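PDB 3T66: nickel ABC transporter (Nickel-binding protein) from Bacillus halodurans, which probably captures a solute such as nickel or a peptide outside the membrane and hands it to an ABC importer. Local coordinates for residues R240-M246 against H451-P457; E51-I55 against P289-F293; T23-D27 against D151-H155; Y34-G40 against E477-I481. Residue numbers count along the deposited sequence, not the author numbering.

Interaction 1 (R240-M246 against H451-P457)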
# COMPACT_ATOMS: atom_id res chain seq x y z
N ARG A 240 3.45 -0.06 -1.89
CA ARG A 240 4.25 -1.29 -2.03
C ARG A 240 5.61 -1.01 -2.64
O ARG A 240 5.78 -0.04 -3.37
CB ARG A 240 3.50 -2.36 -2.79
CG ARG A 240 3.98 -2.70 -4.17
CD ARG A 240 3.64 -4.17 -4.49
NE ARG A 240 2.39 -4.64 -3.87
CZ ARG A 240 2.33 -5.49 -2.84
NH1 ARG A 240 3.43 -5.97 -2.28
NH2 ARG A 240 1.15 -5.85 -2.37
N THR A 241 6.60 -1.82 -2.29
CA THR A 241 7.94 -1.58 -2.76
C THR A 241 8.48 -2.92 -3.15
O THR A 241 8.24 -3.92 -2.44
CB THR A 241 8.83 -0.91 -1.66
OG1 THR A 241 8.43 0.45 -1.47
CG2 THR A 241 10.33 -0.90 -2.03
N HIS A 242 9.20 -2.97 -4.28
CA HIS A 242 9.91 -4.20 -4.59
C HIS A 242 11.30 -4.16 -4.05
O HIS A 242 11.93 -3.11 -4.07
CB HIS A 242 9.96 -4.46 -6.08
CG HIS A 242 8.63 -4.74 -6.67
ND1 HIS A 242 7.62 -5.36 -5.96
CD2 HIS A 242 8.11 -4.45 -7.89
CE1 HIS A 242 6.55 -5.47 -6.72
NE2 HIS A 242 6.83 -4.93 -7.90
N ASN A 243 11.80 -5.30 -3.60
CA ASN A 243 13.17 -5.36 -3.17
C ASN A 243 13.79 -6.71 -3.36
O ASN A 243 13.11 -7.72 -3.55
CB ASN A 243 13.24 -5.03 -1.68
CG ASN A 243 12.42 -5.98 -0.83
OD1 ASN A 243 12.61 -7.19 -0.86
ND2 ASN A 243 11.48 -5.42 -0.07
N LEU A 244 15.11 -6.73 -3.28
CA LEU A 244 15.84 -7.96 -2.97
C LEU A 244 15.92 -8.11 -1.46
O LEU A 244 16.74 -7.46 -0.82
CB LEU A 244 17.26 -7.94 -3.55
CG LEU A 244 17.43 -7.76 -5.05
CD1 LEU A 244 18.90 -7.81 -5.44
CD2 LEU A 244 16.66 -8.85 -5.71
N THR A 245 15.08 -8.96 -0.89
CA THR A 245 15.24 -9.32 0.52
C THR A 245 16.42 -10.30 0.69
O THR A 245 16.45 -11.36 0.05
CB THR A 245 13.96 -9.96 1.06
OG1 THR A 245 12.90 -9.00 1.05
CG2 THR A 245 14.17 -10.49 2.49
N MET A 246 17.36 -9.95 1.58
CA MET A 246 18.59 -10.73 1.85
C MET A 246 18.47 -11.73 2.99
O MET A 246 17.58 -11.61 3.82
CB MET A 246 19.72 -9.76 2.18
CG MET A 246 19.85 -8.70 1.12
SD MET A 246 21.08 -7.49 1.54
CE MET A 246 21.23 -6.59 0.00
N HIS A 451 18.28 -4.29 3.36
CA HIS A 451 17.93 -5.00 2.12
C HIS A 451 18.14 -4.09 0.94
O HIS A 451 18.64 -2.98 1.10
CB HIS A 451 16.51 -5.48 2.16
CG HIS A 451 16.20 -6.40 3.29
ND1 HIS A 451 16.68 -7.69 3.36
CD2 HIS A 451 15.41 -6.24 4.39
CE1 HIS A 451 16.20 -8.28 4.44
NE2 HIS A 451 15.42 -7.43 5.08
N SER A 452 17.78 -4.51 -0.25
CA SER A 452 17.96 -3.61 -1.36
C SER A 452 16.62 -3.25 -1.87
O SER A 452 15.86 -4.13 -2.26
CB SER A 452 18.77 -4.26 -2.50
OG SER A 452 19.16 -3.29 -3.47
N PHE A 453 16.30 -1.97 -1.87
CA PHE A 453 14.98 -1.55 -2.32
C PHE A 453 15.06 -1.06 -3.74
O PHE A 453 15.78 -0.10 -4.03
CB PHE A 453 14.36 -0.54 -1.37
CG PHE A 453 14.13 -1.11 -0.03
CD1 PHE A 453 13.03 -1.93 0.21
CD2 PHE A 453 15.06 -0.93 0.97
CE1 PHE A 453 12.80 -2.53 1.45
CE2 PHE A 453 14.88 -1.52 2.23
CZ PHE A 453 13.74 -2.33 2.47
N LEU A 454 14.33 -1.77 -4.61
CA LEU A 454 14.36 -1.59 -6.05
C LEU A 454 13.37 -0.56 -6.55
O LEU A 454 13.74 0.57 -6.86
CB LEU A 454 14.08 -2.92 -6.70
CG LEU A 454 15.06 -3.98 -6.25
CD1 LEU A 454 14.55 -5.36 -6.70
CD2 LEU A 454 16.42 -3.66 -6.85
N ILE A 455 12.11 -0.95 -6.64
CA ILE A 455 11.13 -0.02 -7.15
C ILE A 455 9.81 0.12 -6.35
O ILE A 455 9.49 -0.65 -5.42
CB ILE A 455 10.80 -0.28 -8.63
CG1 ILE A 455 10.05 -1.58 -8.79
CG2 ILE A 455 12.08 -0.24 -9.51
CD1 ILE A 455 9.37 -1.71 -10.17
N HIS A 456 9.07 1.14 -6.75
CA HIS A 456 7.74 1.40 -6.26
C HIS A 456 6.84 1.26 -7.48
O HIS A 456 6.84 2.12 -8.36
CB HIS A 456 7.64 2.85 -5.74
CG HIS A 456 8.51 3.16 -4.57
ND1 HIS A 456 8.59 2.35 -3.46
CD2 HIS A 456 9.30 4.23 -4.31
CE1 HIS A 456 9.41 2.90 -2.57
NE2 HIS A 456 9.85 4.04 -3.06
N PRO A 457 6.07 0.17 -7.56
CA PRO A 457 5.19 0.06 -8.73
C PRO A 457 3.97 1.05 -8.68
O PRO A 457 3.33 1.25 -7.60
CB PRO A 457 4.74 -1.42 -8.71
CG PRO A 457 4.85 -1.83 -7.27
CD PRO A 457 5.93 -0.97 -6.63

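Interaction 2 (E51-I55 against P289-F293)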
# COMPACT_ATOMS: atom_id res chain seq x y z
N GLU A 51 -2.17 15.48 0.74
CA GLU A 51 -1.06 16.44 0.72
C GLU A 51 0.15 15.98 1.52
O GLU A 51 1.25 15.94 0.96
CB GLU A 51 -1.48 17.89 1.02
N ASN A 52 -0.01 15.59 2.79
CA ASN A 52 1.15 15.18 3.60
C ASN A 52 1.40 13.69 3.69
O ASN A 52 2.43 13.24 4.21
CB ASN A 52 1.02 15.69 5.03
CG ASN A 52 0.64 17.13 5.09
OD1 ASN A 52 1.41 18.01 4.65
ND2 ASN A 52 -0.57 17.42 5.61
N VAL A 53 0.45 12.91 3.21
CA VAL A 53 0.50 11.47 3.38
C VAL A 53 0.47 11.02 4.86
O VAL A 53 0.97 9.96 5.21
CB VAL A 53 1.71 10.87 2.65
CG1 VAL A 53 1.46 9.44 2.36
CG2 VAL A 53 1.93 11.56 1.34
N THR A 54 -0.13 11.81 5.75
CA THR A 54 -0.30 11.32 7.12
C THR A 54 -1.76 11.01 7.46
O THR A 54 -2.66 11.40 6.74
CB THR A 54 0.29 12.27 8.21
OG1 THR A 54 -0.68 13.25 8.58
CG2 THR A 54 1.50 12.99 7.71
N ILE A 55 -1.93 10.33 8.59
CA ILE A 55 -3.22 10.05 9.22
C ILE A 55 -3.94 11.32 9.67
O ILE A 55 -3.47 12.03 10.58
CB ILE A 55 -2.97 9.10 10.38
CG1 ILE A 55 -2.36 7.79 9.82
CG2 ILE A 55 -4.25 8.82 11.11
CD1 ILE A 55 -1.03 7.24 10.48
N PRO A 289 8.96 8.70 -1.04
CA PRO A 289 9.50 9.93 -0.56
C PRO A 289 8.48 10.84 0.14
O PRO A 289 8.83 11.49 1.11
CB PRO A 289 10.07 10.57 -1.84
CG PRO A 289 10.23 9.38 -2.81
CD PRO A 289 9.05 8.58 -2.51
N THR A 290 7.23 10.88 -0.31
CA THR A 290 6.26 11.85 0.17
C THR A 290 5.78 11.63 1.61
O THR A 290 5.11 12.49 2.21
CB THR A 290 5.07 11.92 -0.78
OG1 THR A 290 5.15 10.82 -1.69
CG2 THR A 290 5.18 13.15 -1.61
N LEU A 291 6.15 10.48 2.17
CA LEU A 291 5.77 10.10 3.53
C LEU A 291 6.49 11.02 4.48
O LEU A 291 7.58 11.49 4.17
CB LEU A 291 6.14 8.66 3.80
CG LEU A 291 5.11 7.63 3.35
CD1 LEU A 291 5.77 6.29 3.16
CD2 LEU A 291 3.97 7.46 4.35
N PRO A 292 5.86 11.31 5.63
CA PRO A 292 6.46 12.23 6.57
C PRO A 292 7.73 11.65 7.23
O PRO A 292 8.56 12.40 7.74
CB PRO A 292 5.34 12.46 7.58
CG PRO A 292 4.57 11.20 7.55
CD PRO A 292 4.57 10.80 6.13
N PHE A 293 7.90 10.33 7.22
CA PHE A 293 9.05 9.68 7.86
C PHE A 293 10.04 9.04 6.92
O PHE A 293 10.68 8.07 7.29
CB PHE A 293 8.58 8.62 8.86
CG PHE A 293 7.51 7.68 8.33
CD1 PHE A 293 7.84 6.63 7.52
CD2 PHE A 293 6.17 7.85 8.70
CE1 PHE A 293 6.84 5.75 7.07
CE2 PHE A 293 5.19 6.97 8.27
CZ PHE A 293 5.53 5.92 7.45

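Interaction 3 (T23-D27 against D151-H155)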
# COMPACT_ATOMS: atom_id res chain seq x y z
N THR A 23 -17.32 -7.75 -7.60
CA THR A 23 -17.78 -8.11 -6.28
C THR A 23 -19.26 -8.44 -6.38
O THR A 23 -19.92 -8.01 -7.32
CB THR A 23 -17.56 -6.94 -5.31
OG1 THR A 23 -18.41 -7.12 -4.18
CG2 THR A 23 -17.94 -5.61 -5.95
N ASN A 24 -19.79 -9.20 -5.43
CA ASN A 24 -21.22 -9.52 -5.42
C ASN A 24 -21.85 -9.01 -4.15
O ASN A 24 -23.02 -9.30 -3.82
CB ASN A 24 -21.48 -11.04 -5.45
CG ASN A 24 -20.92 -11.73 -6.68
OD1 ASN A 24 -20.48 -11.11 -7.64
ND2 ASN A 24 -20.96 -13.05 -6.63
N SER A 25 -21.02 -8.29 -3.40
CA SER A 25 -21.45 -7.75 -2.13
C SER A 25 -21.07 -6.29 -2.06
O SER A 25 -20.14 -5.87 -2.72
CB SER A 25 -20.83 -8.50 -0.99
OG SER A 25 -21.33 -7.96 0.21
N LEU A 26 -21.83 -5.52 -1.30
CA LEU A 26 -21.42 -4.17 -0.98
C LEU A 26 -21.51 -4.01 0.52
O LEU A 26 -21.69 -2.91 1.04
CB LEU A 26 -22.26 -3.11 -1.70
CG LEU A 26 -22.15 -3.05 -3.22
CD1 LEU A 26 -23.23 -2.18 -3.84
CD2 LEU A 26 -20.84 -2.53 -3.63
N ASP A 27 -21.37 -5.10 1.23
CA ASP A 27 -21.24 -4.95 2.64
C ASP A 27 -19.83 -4.45 3.00
O ASP A 27 -18.87 -5.24 2.99
CB ASP A 27 -21.52 -6.27 3.31
CG ASP A 27 -21.53 -6.15 4.79
OD1 ASP A 27 -22.07 -7.06 5.43
OD2 ASP A 27 -21.03 -5.13 5.33
N ASP A 151 -30.37 -4.11 4.46
CA ASP A 151 -29.82 -4.77 3.27
C ASP A 151 -28.40 -4.38 2.94
O ASP A 151 -28.16 -3.65 2.03
CB ASP A 151 -30.70 -4.45 2.09
CG ASP A 151 -30.45 -5.34 0.91
OD1 ASP A 151 -29.70 -6.30 1.03
OD2 ASP A 151 -31.03 -5.06 -0.14
N PHE A 152 -27.47 -4.92 3.67
CA PHE A 152 -26.07 -4.63 3.55
C PHE A 152 -25.40 -5.14 2.28
O PHE A 152 -24.52 -4.47 1.73
CB PHE A 152 -25.34 -5.20 4.75
CG PHE A 152 -25.82 -4.65 6.07
CD1 PHE A 152 -25.77 -3.29 6.34
CD2 PHE A 152 -26.30 -5.50 7.05
CE1 PHE A 152 -26.19 -2.80 7.56
CE2 PHE A 152 -26.72 -5.00 8.29
CZ PHE A 152 -26.66 -3.65 8.54
N THR A 153 -25.78 -6.31 1.81
CA THR A 153 -25.21 -6.80 0.57
C THR A 153 -25.49 -5.86 -0.58
O THR A 153 -24.62 -5.66 -1.44
CB THR A 153 -25.75 -8.20 0.18
OG1 THR A 153 -25.48 -9.12 1.24
CG2 THR A 153 -25.10 -8.70 -1.10
N ASN A 154 -26.68 -5.29 -0.61
CA ASN A 154 -27.12 -4.61 -1.83
C ASN A 154 -27.43 -3.14 -1.64
O ASN A 154 -27.76 -2.45 -2.61
CB ASN A 154 -28.35 -5.29 -2.41
CG ASN A 154 -28.32 -6.80 -2.26
OD1 ASN A 154 -27.53 -7.48 -2.93
ND2 ASN A 154 -29.19 -7.33 -1.37
N HIS A 155 -27.35 -2.65 -0.40
CA HIS A 155 -27.82 -1.31 -0.11
C HIS A 155 -27.24 -0.75 1.18
O HIS A 155 -27.95 -0.61 2.17
CB HIS A 155 -29.34 -1.28 -0.06
CG HIS A 155 -29.93 -0.00 -0.55
ND1 HIS A 155 -29.59 1.22 -0.01
CD2 HIS A 155 -30.85 0.25 -1.52
CE1 HIS A 155 -30.27 2.17 -0.63
NE2 HIS A 155 -31.03 1.61 -1.55

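Interaction 4 (Y34-G40 against E477-I481)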
# COMPACT_ATOMS: atom_id res chain seq x y z
N TYR A 34 -13.33 -3.04 -1.15
CA TYR A 34 -13.33 -1.66 -0.66
C TYR A 34 -14.14 -0.74 -1.52
O TYR A 34 -13.99 0.48 -1.45
CB TYR A 34 -11.93 -1.09 -0.51
CG TYR A 34 -11.04 -1.86 0.43
CD1 TYR A 34 -11.56 -2.82 1.30
CD2 TYR A 34 -9.67 -1.62 0.46
CE1 TYR A 34 -10.73 -3.52 2.17
CE2 TYR A 34 -8.84 -2.31 1.32
CZ TYR A 34 -9.37 -3.25 2.18
OH TYR A 34 -8.52 -3.91 3.05
N ILE A 35 -15.01 -1.34 -2.30
CA ILE A 35 -15.75 -0.64 -3.31
C ILE A 35 -16.68 0.37 -2.68
O ILE A 35 -16.80 1.47 -3.19
CB ILE A 35 -16.46 -1.65 -4.18
CG1 ILE A 35 -15.38 -2.64 -4.73
CG2 ILE A 35 -17.37 -0.95 -5.19
CD1 ILE A 35 -15.24 -2.84 -6.28
N PRO A 36 -17.30 0.03 -1.56
CA PRO A 36 -18.14 1.06 -0.93
C PRO A 36 -17.46 2.40 -0.82
O PRO A 36 -18.01 3.42 -1.27
CB PRO A 36 -18.40 0.47 0.44
CG PRO A 36 -18.53 -1.01 0.13
CD PRO A 36 -17.50 -1.29 -0.93
N VAL A 37 -16.26 2.41 -0.27
CA VAL A 37 -15.49 3.64 -0.13
C VAL A 37 -15.03 4.14 -1.50
O VAL A 37 -15.05 5.36 -1.75
CB VAL A 37 -14.31 3.47 0.85
CG1 VAL A 37 -13.40 4.70 0.86
CG2 VAL A 37 -14.84 3.23 2.22
N ARG A 38 -14.64 3.22 -2.37
CA ARG A 38 -14.15 3.61 -3.71
C ARG A 38 -15.19 4.33 -4.58
O ARG A 38 -14.87 5.25 -5.35
CB ARG A 38 -13.51 2.43 -4.43
CG ARG A 38 -12.22 2.05 -3.74
CD ARG A 38 -11.55 0.82 -4.32
NE ARG A 38 -10.54 0.30 -3.40
CZ ARG A 38 -9.44 -0.36 -3.77
NH1 ARG A 38 -9.19 -0.55 -5.04
NH2 ARG A 38 -8.58 -0.80 -2.87
N ALA A 39 -16.45 3.95 -4.41
CA ALA A 39 -17.49 4.51 -5.21
C ALA A 39 -18.10 5.68 -4.50
O ALA A 39 -18.99 6.33 -5.02
CB ALA A 39 -18.56 3.46 -5.53
N GLY A 40 -17.63 5.94 -3.28
CA GLY A 40 -18.04 7.13 -2.54
C GLY A 40 -19.41 6.98 -1.89
O GLY A 40 -20.16 7.95 -1.76
N GLU A 477 -4.88 4.17 -2.72
CA GLU A 477 -5.79 3.48 -3.60
C GLU A 477 -7.13 3.24 -2.96
O GLU A 477 -7.80 2.29 -3.32
CB GLU A 477 -5.17 2.15 -4.00
CG GLU A 477 -3.99 2.30 -4.94
CD GLU A 477 -3.70 1.00 -5.62
OE1 GLU A 477 -4.39 0.69 -6.60
OE2 GLU A 477 -2.79 0.28 -5.16
N TYR A 478 -7.51 4.07 -2.00
CA TYR A 478 -8.79 3.88 -1.35
C TYR A 478 -9.75 4.85 -1.94
O TYR A 478 -10.94 4.68 -1.83
CB TYR A 478 -8.70 4.14 0.13
CG TYR A 478 -7.81 3.17 0.85
CD1 TYR A 478 -7.55 1.91 0.34
CD2 TYR A 478 -7.22 3.52 2.08
CE1 TYR A 478 -6.72 1.02 1.01
CE2 TYR A 478 -6.39 2.64 2.77
CZ TYR A 478 -6.15 1.39 2.23
OH TYR A 478 -5.32 0.50 2.92
N TYR A 479 -9.24 5.88 -2.58
CA TYR A 479 -10.09 6.97 -2.96
C TYR A 479 -10.11 7.15 -4.44
O TYR A 479 -9.07 7.31 -5.07
CB TYR A 479 -9.67 8.24 -2.24
CG TYR A 479 -9.46 7.98 -0.81
CD1 TYR A 479 -10.50 7.62 -0.00
CD2 TYR A 479 -8.20 8.04 -0.26
CE1 TYR A 479 -10.31 7.35 1.34
CE2 TYR A 479 -8.01 7.77 1.09
CZ TYR A 479 -9.07 7.43 1.86
OH TYR A 479 -8.90 7.14 3.18
N MET A 480 -11.31 7.11 -4.99
CA MET A 480 -11.49 7.21 -6.42
C MET A 480 -12.68 8.07 -6.68
O MET A 480 -12.52 9.17 -7.16
CB MET A 480 -11.64 5.83 -6.99
CG MET A 480 -10.61 4.92 -6.38
SD MET A 480 -10.45 3.46 -7.34
CE MET A 480 -9.24 2.52 -6.38
N ILE A 481 -13.89 7.63 -6.34
CA ILE A 481 -15.01 8.50 -6.65
C ILE A 481 -15.19 9.40 -5.44
O ILE A 481 -15.17 8.89 -4.33
CB ILE A 481 -16.32 7.70 -7.04
CG1 ILE A 481 -16.16 6.84 -8.31
CG2 ILE A 481 -17.50 8.64 -7.21
CD1 ILE A 481 -15.58 7.56 -9.49

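Interaction 1 (R240-M246 against H451-P457)
This is an antiparallel strand pair interrupted by a classic beta bulge, within the large mixed sheet of this periplasmic binding protein. The two axes approach to 4.4 Å at 149°, and 737 Å² is buried between the segments. His451 loses the most surface. Its imidazole reaches past Thr245 to the backbone of Met246 and accepts at His451 ND1 a hydrogen bond from Met246 N (3.0 Å, 167°), so a side chain supplies the bond at this end. Next to it, Leu244 and Ser452 form a hydrogen-bonded pair, with Ser452 N to Leu244 O at 3.2 Å and nearly straight (173°).

His242 marks the bulge. Its carbonyl faces two residues at once: Leu454 N reaches His242 O at 2.8 Å, while Ile455 N to His242 O is long and weak at 3.4 Å. Leu454 is thus the extra residue, with a psi of -78° that no regular strand would have. Beyond it the bonding resumes with His242 N to Ile455 O at 2.6 Å. On its other side, strand 240-246 is bonded to strand 381-387, for instance through Thr241 and Asn386.

Pro457 closes the far end. Its CD lies over one face of the His242 ring, its CG is 3.7 Å from His242 NE2, and the same Pro457 CG meets Arg240 CG at 3.3 Å.

Interaction 2 (E51-I55 against P289-F293)
Two irregular loops meet here: the turn of the beta hairpin formed by strands 46-48 and 55-57, and the segment that follows strand 280-282. The contact is small, 216 Å² over both sides, and rests on van der Waals packing. The CA atoms of Val53 and Leu291, the closest pair in register, are 5.4 Å apart.

The apolar contacts centre on Val53, the most deeply covered residue. It sits in the turn with positive phi (62°), and its CB points toward the other loop. Val53 CG1 lies 3.8 Å from Leu291 CD2; the CB of Leu291 points away, but the end of the side chain comes back to make this contact. Val53 CG2 is 3.8 Å from Thr290 CB, and the same methyl packs on a carbonyl oxygen, with Val53 CG2 3.4 Å from Thr290 O. Arg475 also touches Val53, and Ser389 touches Leu291.

Polar atoms come close without bonding. Asn52 O and Thr290 O are 3.4 Å apart, and both are acceptors, so neither can satisfy the other. The turn is instead held from within its own hairpin, where the carboxylate of Asp49 accepts from Glu51 N and Asn52 N.

The last group is packing on a proline ring. Pro292 CD lies 3.8 Å from Val53 O, and the methyl Thr54 CG2 touches Pro292 CG at 3.6 Å.

Interaction 3 (T23-D27 against D151-H155)
A loop-to-loop contact carried mainly by main chain, this joins the segment between strand 14-19 and helix 35-38 to the one leading toward strand 162-168, with the centre of the contact about 25 Å from the centre of the chain. Its single hydrogen bond across the segments runs from Leu26 N to Thr153 O, at 2.8 Å and 135°. The backbones are closest at Ser25 and Thr153, whose CA atoms are 4.7 Å apart. Around this bond, Thr153 CG2 packs 3.5 Å from Asn24 O, and Leu26 C lies 3.3 Å from Phe152 O.

Each loop is also braced internally. Ser25 OG accepts from Asp27 N at 3.0 Å and 172°, an ST turn, while Thr23 OG1 donates to Ser25 O at 2.6 Å. In the other segment, Asn154 ND2 reaches Asp151 OD2 at 3.2 Å.

Asp27 OD1 comes 3.8 Å from Phe152 CB, while the Phe152 ring leads away, and both residues engage Arg98 of helix 89-100: Asp27 by a salt bridge, Phe152 by a cation-pi contact. The chemistry therefore implies two loops shaped by their own turns and joined by one backbone bond, with the charge of Asp27 answered by a third element common to both.

Interaction 4 (Y34-G40 against E477-I481)
The short helix 35-38 packs against the C-terminal loop 477-481, burying 427 Å² although 436 residues separate the segments. Tyr34 is the N-cap; its CB points toward the loop, and its ring meets that of Tyr478 obliquely, with CE2 of Tyr34 4.0 Å from CE1 of Tyr478, centroids 5.8 Å apart and planes at 79°. Its carbonyl receives Arg38 N (Arg38 N to Tyr34 O 3.0 Å), which starts the helical turn. Val37 follows on the covered side, with its CG1 3.6 Å from Tyr478 O and 4.1 Å from Tyr479 CE1.

Arg38 dominates, with 115 Å² covered. Its extended side chain runs along the loop so that Glu477 O sits over one face of the guanidinium, 3.1 Å from Arg38 CZ; that position gives the N-H groups a poor angle for bonding. Arg38 NH1 also lies 3.4 Å from Met480 CE. The contact's one hydrogen bond is backbone to backbone, Ile481 N to Arg38 O at 2.8 Å and 158°.

Ala39 O touches Ile481 CG2 at 3.5 Å. Gly40 ends the helix in a Schellman motif, with phi 79° and Gly40 N to Val37 O at 3.1 Å; a CB here would come within 3.1 Å of Ile481 O. Strands 14-19 and 190-195 bound the contact: Phe19 touches Ile35, Arg38 and Met480, while Phe193 touches Ile35, Arg38, Ala39 and Ile481.

Interactions 3 and 4 adjoin, their centres 14 Å apart, and share apolar contacts: Leu26 CD2 lies 4.1 Å from Ile35 CG2. Interactions 1 and 2 lie 19 Å apart between centres, and interaction 1 is about 36 Å from interaction 3, across the chain's centre. Along the sequence, 23-27, 34-40 and 51-55 open interactions 3, 4 and 2; 151-155 closes interaction 3, 240-246 opens interaction 1, and 289-293, 451-457 and 477-481 close interactions 2, 1 and 4. Interaction 4 thus spans interactions 1 and 2, which cross each other, and crosses interaction 3. Strand 451-464 pairs with strand 213-215, whose neighbour 14-19 borders interaction 4. This interleaving is consistent with a two-lobed binding protein whose chain passes repeatedly between lobes.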